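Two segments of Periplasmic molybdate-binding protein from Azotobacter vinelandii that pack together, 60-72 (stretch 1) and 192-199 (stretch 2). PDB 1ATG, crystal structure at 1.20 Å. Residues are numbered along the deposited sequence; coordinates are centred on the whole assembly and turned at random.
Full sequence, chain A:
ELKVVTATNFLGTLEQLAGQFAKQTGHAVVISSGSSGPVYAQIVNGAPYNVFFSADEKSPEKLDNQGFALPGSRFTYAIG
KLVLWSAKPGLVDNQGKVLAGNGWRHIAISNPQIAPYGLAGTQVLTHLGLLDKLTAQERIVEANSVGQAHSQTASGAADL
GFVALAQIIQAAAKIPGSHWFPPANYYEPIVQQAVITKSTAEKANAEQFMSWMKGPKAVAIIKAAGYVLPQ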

# COMPACT_ATOMS: atom_id res chain seq x y z
N PRO A 60 -8.40 3.16 -9.68
CA PRO A 60 -7.98 3.32 -11.07
C PRO A 60 -9.09 2.94 -12.03
O PRO A 60 -9.28 3.64 -13.05
CB PRO A 60 -6.77 2.38 -11.18
CG PRO A 60 -6.20 2.45 -9.79
CD PRO A 60 -7.42 2.36 -8.90
N GLU A 61 -9.82 1.87 -11.83
CA GLU A 61 -10.92 1.46 -12.70
C GLU A 61 -12.02 2.51 -12.74
O GLU A 61 -12.49 2.87 -13.84
CB GLU A 61 -11.52 0.13 -12.24
CG GLU A 61 -10.67 -1.08 -12.54
CD GLU A 61 -11.11 -2.34 -11.82
OE1 GLU A 61 -11.96 -2.28 -10.92
OE2 GLU A 61 -10.58 -3.43 -12.17
N LYS A 62 -12.40 3.07 -11.60
CA LYS A 62 -13.40 4.13 -11.56
C LYS A 62 -12.92 5.37 -12.30
O LYS A 62 -13.70 5.96 -13.07
CB LYS A 62 -13.76 4.48 -10.12
CG LYS A 62 -14.60 3.42 -9.43
CD LYS A 62 -14.62 3.57 -7.92
CE LYS A 62 -15.46 4.74 -7.44
NZ LYS A 62 -15.24 5.01 -5.99
N LEU A 63 -11.66 5.76 -12.14
CA LEU A 63 -11.12 6.91 -12.85
C LEU A 63 -11.16 6.67 -14.35
O LEU A 63 -11.47 7.60 -15.12
CB LEU A 63 -9.68 7.19 -12.41
CG LEU A 63 -9.54 7.72 -10.98
CD1 LEU A 63 -8.07 7.73 -10.59
CD2 LEU A 63 -10.17 9.10 -10.84
N ASP A 64 -10.84 5.46 -14.79
CA ASP A 64 -10.87 5.12 -16.21
C ASP A 64 -12.29 5.23 -16.74
O ASP A 64 -12.55 5.88 -17.77
CB ASP A 64 -10.32 3.72 -16.43
CG ASP A 64 -9.55 3.52 -17.71
OD1 ASP A 64 -9.63 4.37 -18.63
OD2 ASP A 64 -8.85 2.49 -17.82
N ASN A 65 -13.25 4.63 -16.04
CA ASN A 65 -14.66 4.65 -16.42
C ASN A 65 -15.25 6.05 -16.45
O ASN A 65 -16.09 6.35 -17.31
CB ASN A 65 -15.48 3.80 -15.44
CG ASN A 65 -15.17 2.33 -15.49
OD1 ASN A 65 -14.54 1.84 -16.43
ND2 ASN A 65 -15.59 1.61 -14.45
N GLN A 66 -14.86 6.91 -15.52
CA GLN A 66 -15.36 8.27 -15.41
C GLN A 66 -14.65 9.28 -16.30
O GLN A 66 -15.00 10.47 -16.27
CB GLN A 66 -15.27 8.72 -13.94
CG GLN A 66 -16.18 7.91 -13.04
CD GLN A 66 -15.68 7.77 -11.62
OE1 GLN A 66 -14.73 8.44 -11.21
NE2 GLN A 66 -16.34 6.90 -10.87
N GLY A 67 -13.66 8.86 -17.05
CA GLY A 67 -12.94 9.72 -17.97
C GLY A 67 -11.80 10.52 -17.38
O GLY A 67 -11.28 11.42 -18.05
N PHE A 68 -11.37 10.20 -16.16
CA PHE A 68 -10.27 10.95 -15.55
C PHE A 68 -8.91 10.33 -15.86
O PHE A 68 -7.90 11.01 -15.68
CB PHE A 68 -10.45 11.00 -14.02
CG PHE A 68 -11.56 11.92 -13.60
CD1 PHE A 68 -11.34 13.28 -13.55
CD2 PHE A 68 -12.81 11.42 -13.26
CE1 PHE A 68 -12.36 14.14 -13.17
CE2 PHE A 68 -13.82 12.27 -12.87
CZ PHE A 68 -13.59 13.63 -12.84
N ALA A 69 -8.90 9.07 -16.25
CA ALA A 69 -7.64 8.39 -16.55
C ALA A 69 -7.38 8.35 -18.05
O ALA A 69 -8.32 8.26 -18.84
CB ALA A 69 -7.67 6.96 -16.00
N LEU A 70 -6.11 8.44 -18.44
CA LEU A 70 -5.78 8.36 -19.87
C LEU A 70 -6.10 6.95 -20.32
O LEU A 70 -5.61 5.97 -19.75
CB LEU A 70 -4.30 8.70 -20.07
CG LEU A 70 -3.77 8.71 -21.50
CD1 LEU A 70 -4.28 9.95 -22.23
CD2 LEU A 70 -2.25 8.67 -21.52
N PRO A 71 -6.96 6.80 -21.32
CA PRO A 71 -7.35 5.50 -21.82
C PRO A 71 -6.14 4.64 -22.17
O PRO A 71 -5.16 5.15 -22.72
CB PRO A 71 -8.21 5.81 -23.04
CG PRO A 71 -8.72 7.19 -22.80
CD PRO A 71 -7.62 7.91 -22.06
N GLY A 72 -6.16 3.37 -21.78
CA GLY A 72 -5.07 2.45 -22.07
C GLY A 72 -3.88 2.51 -21.13
O GLY A 72 -2.94 1.72 -21.29
N GLN A 192 -2.46 -3.89 -7.02
CA GLN A 192 -2.30 -2.45 -7.07
C GLN A 192 -2.14 -1.95 -8.49
O GLN A 192 -1.24 -2.39 -9.22
CB GLN A 192 -1.08 -2.06 -6.20
CG GLN A 192 -1.13 -2.72 -4.83
CD GLN A 192 -0.10 -2.34 -3.81
OE1 GLN A 192 0.06 -3.06 -2.83
NE2 GLN A 192 0.58 -1.20 -3.94
N GLN A 193 -3.03 -1.03 -8.87
CA GLN A 193 -3.00 -0.50 -10.23
C GLN A 193 -2.66 0.97 -10.26
O GLN A 193 -2.85 1.72 -9.30
CB GLN A 193 -4.33 -0.75 -10.95
CG GLN A 193 -4.60 -2.23 -11.15
CD GLN A 193 -5.54 -2.45 -12.32
OE1 GLN A 193 -6.57 -1.78 -12.41
NE2 GLN A 193 -5.18 -3.36 -13.22
N ALA A 194 -2.09 1.38 -11.40
CA ALA A 194 -1.68 2.73 -11.64
C ALA A 194 -2.33 3.23 -12.94
O ALA A 194 -2.69 2.45 -13.81
CB ALA A 194 -0.17 2.84 -11.78
N VAL A 195 -2.51 4.55 -12.99
CA VAL A 195 -3.05 5.17 -14.19
C VAL A 195 -2.32 6.50 -14.40
O VAL A 195 -1.77 7.13 -13.51
CB VAL A 195 -4.55 5.51 -14.15
CG1 VAL A 195 -5.43 4.28 -14.27
CG2 VAL A 195 -4.91 6.31 -12.90
N ILE A 196 -2.36 6.94 -15.66
CA ILE A 196 -1.96 8.29 -16.02
C ILE A 196 -3.25 9.14 -15.94
O ILE A 196 -4.31 8.66 -16.33
CB ILE A 196 -1.36 8.41 -17.43
CG1 ILE A 196 -0.02 7.66 -17.47
CG2 ILE A 196 -1.17 9.86 -17.84
CD1 ILE A 196 0.60 7.61 -18.86
N THR A 197 -3.12 10.32 -15.36
CA THR A 197 -4.28 11.22 -15.26
C THR A 197 -4.49 11.86 -16.63
O THR A 197 -3.55 12.48 -17.12
CB THR A 197 -4.05 12.23 -14.14
OG1 THR A 197 -3.91 11.56 -12.86
CG2 THR A 197 -5.22 13.20 -14.01
N LYS A 198 -5.67 11.72 -17.22
CA LYS A 198 -5.94 12.21 -18.57
C LYS A 198 -5.56 13.64 -18.86
O LYS A 198 -5.07 13.96 -19.96
CB LYS A 198 -7.42 11.99 -18.90
CG LYS A 198 -7.77 12.08 -20.39
CD LYS A 198 -9.14 11.46 -20.64
CE LYS A 198 -9.71 11.85 -21.99
NZ LYS A 198 -11.08 11.28 -22.18
N SER A 199 -5.73 14.54 -17.92
CA SER A 199 -5.44 15.95 -18.04
C SER A 199 -3.98 16.32 -17.92
O SER A 199 -3.63 17.50 -17.96
CB SER A 199 -6.23 16.70 -16.94
OG SER A 199 -5.72 16.39 -15.66
O HOH W 1 -12.56 12.82 -20.29
O HOH W 2 -8.04 13.82 -15.94

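How do the two backbones meet? Stretch 1 enters as the last turns of a helix, through Asn-65, and stretch 2 as a strand; their axes run in broadly the same direction, 30° apart, and come no nearer than 8.7 Å. Direct backbone pairing must wait until the helix has ended. Gly-67 marks the exit: its phi of 85° is one that glycine adopts easily, and it sits in a Schellman motif at the helix end. Phe-68 N and Ala-69 N both reach back to Leu-63 O, at 2.8 and 3.2 Å, so the departing chain stays fastened to the final turn.

What joins the backbones once the chain has turned? A single beta bridge pairs Ala-69 with Thr-197, their CA atoms 4.6 Å apart. Two nearly straight hydrogen bonds flank it: Lys-198 N donates to Phe-68 O at 2.8 Å, and Leu-70 N donates to Ile-196 O, also at 2.8 Å. Between them Ala-69 lends a CA-H...O contact, its CA 3.3 Å from Ile-196 O. Because these bonds use main-chain atoms, they leave the side chains free for packing. A water extends the link, donating to Phe-68 O at 2.8 Å while accepting from Ser-199 N at 3.1 Å, so that carbonyl serves both the bridge and the solvent.

Which side chains fill the space between helix and strand? Val-195 is central, its CA-to-CB bond directed toward stretch 1. Val-195 CG1 lies 3.9 Å from Pro-60 CB and 3.9 Å from Ala-69 CB, while Val-195 CG2 meets Leu-63 CD1 at 4.2 Å. The branched valine can thus touch both the helix and the segment beyond it, and all four residues are buried. Pro-60 also points toward the strand, where its CG rests 3.5 Å from Gln-193 O and 3.9 Å from Gln-193 CB. Gln-193 shares Val-195's inward direction, as alternate residues of a strand do; its amide group is satisfied by hydrogen bonds outside this contact, so its polar atoms are not left unpaired in this buried place. Ala-194, between them, points away.

How is the packing finished beyond the bridge? Leu-70 CB lies 4.0 Å from Ile-196 CB, placing two aliphatic side chains beside the hydrogen bond between their backbones. Lys-198 is exposed, yet gives up 96 Å² to stretch 1, the largest share of any residue in the contact. All four of its chi angles are t, and the extended chain lays its methylenes along the neighbouring backbone: Lys-198 CB is 3.7 Å from Ala-69 C, and Lys-198 CD is 3.4 Å from Gly-67 O and 4.1 Å from Pro-71 CD. A lysine suits this margin because its hydrocarbon part can cover the loop while its charged end stays hydrated. A water accepts from Lys-198 NZ at 2.9 Å and donates to Gly-67 O at 2.9 Å, tying the tip back to the turn. Altogether the two stretches bury 590 Å², counting both sides.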